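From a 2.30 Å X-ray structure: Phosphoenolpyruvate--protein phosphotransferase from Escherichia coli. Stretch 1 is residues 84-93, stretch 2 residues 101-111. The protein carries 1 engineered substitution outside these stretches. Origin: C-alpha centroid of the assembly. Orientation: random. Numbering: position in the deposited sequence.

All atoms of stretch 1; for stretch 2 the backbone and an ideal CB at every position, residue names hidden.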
# COMPACT_ATOMS: atom_id res chain seq x y z
N ARG A 84 -22.40 -11.84 2.06
CA ARG A 84 -21.83 -13.05 2.64
C ARG A 84 -20.51 -12.77 3.33
O ARG A 84 -20.21 -13.37 4.37
CB ARG A 84 -21.65 -14.13 1.57
CG ARG A 84 -22.94 -14.80 1.14
CD ARG A 84 -22.74 -15.65 -0.10
NE ARG A 84 -22.45 -14.83 -1.27
CZ ARG A 84 -22.29 -15.31 -2.50
NH1 ARG A 84 -22.40 -16.61 -2.73
NH2 ARG A 84 -22.03 -14.48 -3.50
N LEU A 85 -19.70 -11.85 2.78
CA LEU A 85 -18.49 -11.43 3.47
C LEU A 85 -18.81 -10.72 4.77
O LEU A 85 -18.16 -10.95 5.80
CB LEU A 85 -17.66 -10.53 2.56
CG LEU A 85 -16.45 -9.85 3.22
CD1 LEU A 85 -15.43 -10.89 3.65
CD2 LEU A 85 -15.82 -8.83 2.29
N ARG A 86 -19.82 -9.85 4.76
CA ARG A 86 -20.19 -9.12 5.97
C ARG A 86 -20.75 -10.06 7.03
O ARG A 86 -20.50 -9.87 8.23
CB ARG A 86 -21.20 -8.02 5.62
CG ARG A 86 -21.45 -7.03 6.73
CD ARG A 86 -22.86 -7.18 7.29
NE ARG A 86 -23.88 -6.92 6.28
CZ ARG A 86 -25.19 -7.07 6.49
NH1 ARG A 86 -25.62 -7.49 7.67
NH2 ARG A 86 -26.06 -6.81 5.53
N ARG A 87 -21.50 -11.08 6.61
CA ARG A 87 -22.02 -12.05 7.56
C ARG A 87 -20.90 -12.88 8.17
O ARG A 87 -20.98 -13.27 9.35
CB ARG A 87 -23.06 -12.96 6.88
CG ARG A 87 -24.28 -12.22 6.37
CD ARG A 87 -25.33 -13.18 5.84
NE ARG A 87 -25.92 -13.98 6.92
CZ ARG A 87 -26.92 -14.83 6.75
NH1 ARG A 87 -27.39 -15.51 7.79
NH2 ARG A 87 -27.46 -15.01 5.55
N GLU A 88 -19.86 -13.18 7.40
CA GLU A 88 -18.69 -13.84 7.96
C GLU A 88 -18.04 -12.99 9.04
O GLU A 88 -17.56 -13.51 10.05
CB GLU A 88 -17.68 -14.16 6.85
CG GLU A 88 -18.12 -15.22 5.85
CD GLU A 88 -18.25 -16.60 6.46
OE1 GLU A 88 -19.29 -16.87 7.10
OE2 GLU A 88 -17.31 -17.41 6.31
N LEU A 89 -18.02 -11.67 8.83
CA LEU A 89 -17.42 -10.77 9.81
C LEU A 89 -18.32 -10.58 11.02
O LEU A 89 -17.83 -10.46 12.15
CB LEU A 89 -17.12 -9.42 9.16
CG LEU A 89 -16.11 -9.44 8.00
CD1 LEU A 89 -16.19 -8.16 7.19
CD2 LEU A 89 -14.70 -9.64 8.53
N PHE A 90 -19.64 -10.55 10.82
CA PHE A 90 -20.56 -10.41 11.95
C PHE A 90 -20.58 -11.66 12.81
O PHE A 90 -20.85 -11.58 14.01
CB PHE A 90 -21.97 -10.08 11.45
CG PHE A 90 -22.17 -8.63 11.12
CD1 PHE A 90 -21.10 -7.76 11.04
CD2 PHE A 90 -23.45 -8.13 10.90
CE1 PHE A 90 -21.29 -6.42 10.74
CE2 PHE A 90 -23.65 -6.80 10.60
CZ PHE A 90 -22.56 -5.94 10.52
N ALA A 91 -20.32 -12.83 12.21
CA ALA A 91 -20.27 -14.07 12.98
C ALA A 91 -19.14 -14.05 14.00
O ALA A 91 -19.27 -14.64 15.08
CB ALA A 91 -20.12 -15.26 12.05
N GLU A 92 -18.04 -13.37 13.69
CA GLU A 92 -16.95 -13.24 14.65
C GLU A 92 -17.26 -12.18 15.71
O GLU A 92 -16.77 -12.29 16.84
CB GLU A 92 -15.64 -12.90 13.93
CG GLU A 92 -15.09 -14.05 13.10
CD GLU A 92 -14.67 -15.24 13.94
OE1 GLU A 92 -14.21 -15.03 15.08
OE2 GLU A 92 -14.81 -16.39 13.47
N VAL A 93 -18.05 -11.17 15.37
CA VAL A 93 -18.43 -10.16 16.36
C VAL A 93 -19.36 -10.76 17.41
O VAL A 93 -19.25 -10.45 18.60
CB VAL A 93 -19.08 -8.95 15.66
CG1 VAL A 93 -19.48 -7.90 16.69
CG2 VAL A 93 -18.13 -8.36 14.64
N UNK A 101 -9.98 -7.85 15.00
CA UNK A 101 -9.76 -9.29 15.05
C UNK A 101 -10.68 -10.03 14.10
O UNK A 101 -10.29 -11.04 13.50
CB UNK A 101 -9.96 -9.81 16.48
N UNK A 102 -11.92 -9.54 13.93
CA UNK A 102 -12.85 -10.17 13.01
C UNK A 102 -12.33 -10.10 11.58
O UNK A 102 -12.51 -11.04 10.79
CB UNK A 102 -14.23 -9.51 13.11
N UNK A 103 -11.69 -8.98 11.22
CA UNK A 103 -11.09 -8.87 9.89
C UNK A 103 -9.90 -9.80 9.76
O UNK A 103 -9.73 -10.48 8.75
CB UNK A 103 -10.66 -7.43 9.61
N UNK A 104 -9.05 -9.86 10.80
CA UNK A 104 -7.89 -10.74 10.75
C UNK A 104 -8.31 -12.20 10.67
O UNK A 104 -7.69 -12.99 9.94
CB UNK A 104 -7.00 -10.52 11.97
N UNK A 105 -9.37 -12.58 11.39
CA UNK A 105 -9.81 -13.97 11.39
C UNK A 105 -10.35 -14.38 10.02
O UNK A 105 -9.96 -15.42 9.48
CB UNK A 105 -10.88 -14.19 12.46
N UNK A 106 -11.23 -13.56 9.44
CA UNK A 106 -11.86 -13.93 8.18
C UNK A 106 -10.85 -13.94 7.04
O UNK A 106 -10.80 -14.88 6.24
CB UNK A 106 -13.01 -12.97 7.86
N UNK A 107 -10.02 -12.89 6.95
CA UNK A 107 -9.11 -12.76 5.82
C UNK A 107 -8.08 -13.89 5.82
O UNK A 107 -7.82 -14.52 4.79
CB UNK A 107 -8.41 -11.40 5.86
N UNK A 108 -7.50 -14.18 6.99
CA UNK A 108 -6.48 -15.23 7.06
C UNK A 108 -7.09 -16.60 6.81
O UNK A 108 -6.45 -17.47 6.21
CB UNK A 108 -5.78 -15.21 8.42
N UNK A 109 -8.33 -16.82 7.27
CA UNK A 109 -9.00 -18.09 7.02
C UNK A 109 -9.19 -18.33 5.53
O UNK A 109 -8.97 -19.45 5.05
CB UNK A 109 -10.35 -18.13 7.73
N UNK A 110 -9.58 -17.30 4.79
CA UNK A 110 -9.81 -17.47 3.36
C UNK A 110 -8.52 -17.39 2.56
O UNK A 110 -8.40 -18.05 1.52
CB UNK A 110 -10.80 -16.41 2.86
N UNK A 111 -7.54 -16.60 3.02
CA UNK A 111 -6.24 -16.58 2.35
C UNK A 111 -5.57 -17.94 2.45
O UNK A 111 -4.91 -18.39 1.50
CB UNK A 111 -5.34 -15.50 2.95

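Both stretches are helical, and their axes approach to 8.8 Å with 125° between their N-to-C directions.

Position 101 points sideways, and its ideal CB has nothing of stretch 1 within 5.5 Å. Many side chains would fit. It is Trp101, with chi1 t, and its end comes nearer to stretch 1 without packing on it.

Position 102 points toward stretch 1, and its CA lies 5.4 Å from the CA of Glu92. Its ideal CB is 3.8 Å from Glu92 CB and 3.8 Å from Leu89 O. Little room remains, so a small residue such as alanine, glycine or serine suits it. It is Ala102. Its CB lies 4.4 Å from Val93 CG2, while its backbone O lies 3.4 Å from Leu89 CD2.

Position 103 points away, but its ideal CB is 4.7 Å from Leu89 CD2. A range of apolar residues could add to that contact. It is Val103, whose CG2 reaches Leu89 CD2 at 4.3 Å.

Position 104 points away and meets nothing of stretch 1, so the choice is open. It is Lys104, fully extended and hydrogen-bonded elsewhere in the structure.

Position 105 points toward stretch 1, with its ideal CB 4.2 Å from Glu92 CD. A small polar residue, an alanine or a basic residue could be considered beside the carboxylate. It is Thr105. Its CG2 packs against Glu92 CD at 3.7 Å, and its OG1 donates to Trp101 O at 2.8 Å, within its own helix.

Position 106 faces a hollow between Leu85, Glu88, Leu89 and Glu92. Its ideal CB is 3.8 Å from Leu89 CD2, which favours an apolar side chain of moderate size, such as valine or isoleucine; alanine would fit but fill less of the hollow. It is Val106, with chi1 t, a knob in that hole. Its CG2 is 3.6 Å from Leu89 CD2 and 3.6 Å from Glu88 O. Its CG1 is 4.1 Å from Leu85 CD1.

Positions 107 and 108 have no stretch 1 atom near their ideal CB atoms and are little constrained. They are Ile107 and Glu108.

Position 109 points toward stretch 1 from a distance. Only a long side chain could reach the Glu88 carboxylate, and lysine or arginine would bring the opposite charge. It is Lys109. Its NZ forms a salt bridge with Glu88 OE2 at 3.5 Å, with a weak hydrogen bond.

Position 110 also points toward stretch 1 across a gap. A large or long residue could span it. It is Phe110, whose CZ lies 3.5 Å from Glu88 OE2, at the ring edge.

Position 111 is out of reach, so stretch 1 sets no preference. It is Ala111.

Stretch 2 (101-111) WAVKTVIEKFA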
# COMPACT_ATOMS: atom_id res chain seq x y z
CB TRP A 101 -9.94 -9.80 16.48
CG TRP A 101 -9.82 -11.28 16.62
CD1 TRP A 101 -10.83 -12.18 16.77
CD2 TRP A 101 -8.61 -12.05 16.61
NE1 TRP A 101 -10.33 -13.46 16.87
CE2 TRP A 101 -8.97 -13.40 16.77
CE3 TRP A 101 -7.25 -11.72 16.49
CZ2 TRP A 101 -8.02 -14.43 16.81
CZ3 TRP A 101 -6.32 -12.74 16.53
CH2 TRP A 101 -6.71 -14.08 16.69
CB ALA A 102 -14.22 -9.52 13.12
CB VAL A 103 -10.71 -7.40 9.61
CG1 VAL A 103 -9.87 -7.31 8.34
CG2 VAL A 103 -11.95 -6.54 9.49
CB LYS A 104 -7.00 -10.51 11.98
CG LYS A 104 -5.77 -11.40 12.03
CD LYS A 104 -4.88 -11.06 13.21
CE LYS A 104 -3.61 -11.90 13.21
NZ LYS A 104 -2.66 -11.47 14.27
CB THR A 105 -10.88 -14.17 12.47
OG1 THR A 105 -10.34 -13.83 13.75
CG2 THR A 105 -11.34 -15.63 12.49
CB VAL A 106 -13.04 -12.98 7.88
CG1 VAL A 106 -13.54 -13.20 6.46
CG2 VAL A 106 -14.16 -13.21 8.88
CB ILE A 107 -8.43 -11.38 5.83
CG1 ILE A 107 -9.26 -10.36 5.03
CG2 ILE A 107 -7.02 -11.45 5.26
CD1 ILE A 107 -10.57 -9.97 5.67
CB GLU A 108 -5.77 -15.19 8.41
CG GLU A 108 -4.95 -13.93 8.63
CD GLU A 108 -4.00 -14.04 9.81
OE1 GLU A 108 -3.22 -13.09 10.03
OE2 GLU A 108 -4.04 -15.07 10.51
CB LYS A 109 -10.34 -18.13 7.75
CG LYS A 109 -11.24 -19.29 7.36
CD LYS A 109 -12.30 -19.56 8.42
CE LYS A 109 -13.70 -19.54 7.84
NZ LYS A 109 -14.12 -18.18 7.41
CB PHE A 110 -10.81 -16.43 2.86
CG PHE A 110 -12.24 -16.75 3.22
CD1 PHE A 110 -12.90 -17.78 2.58
CD2 PHE A 110 -12.91 -16.02 4.18
CE1 PHE A 110 -14.21 -18.08 2.90
CE2 PHE A 110 -14.22 -16.31 4.51
CZ PHE A 110 -14.87 -17.35 3.87
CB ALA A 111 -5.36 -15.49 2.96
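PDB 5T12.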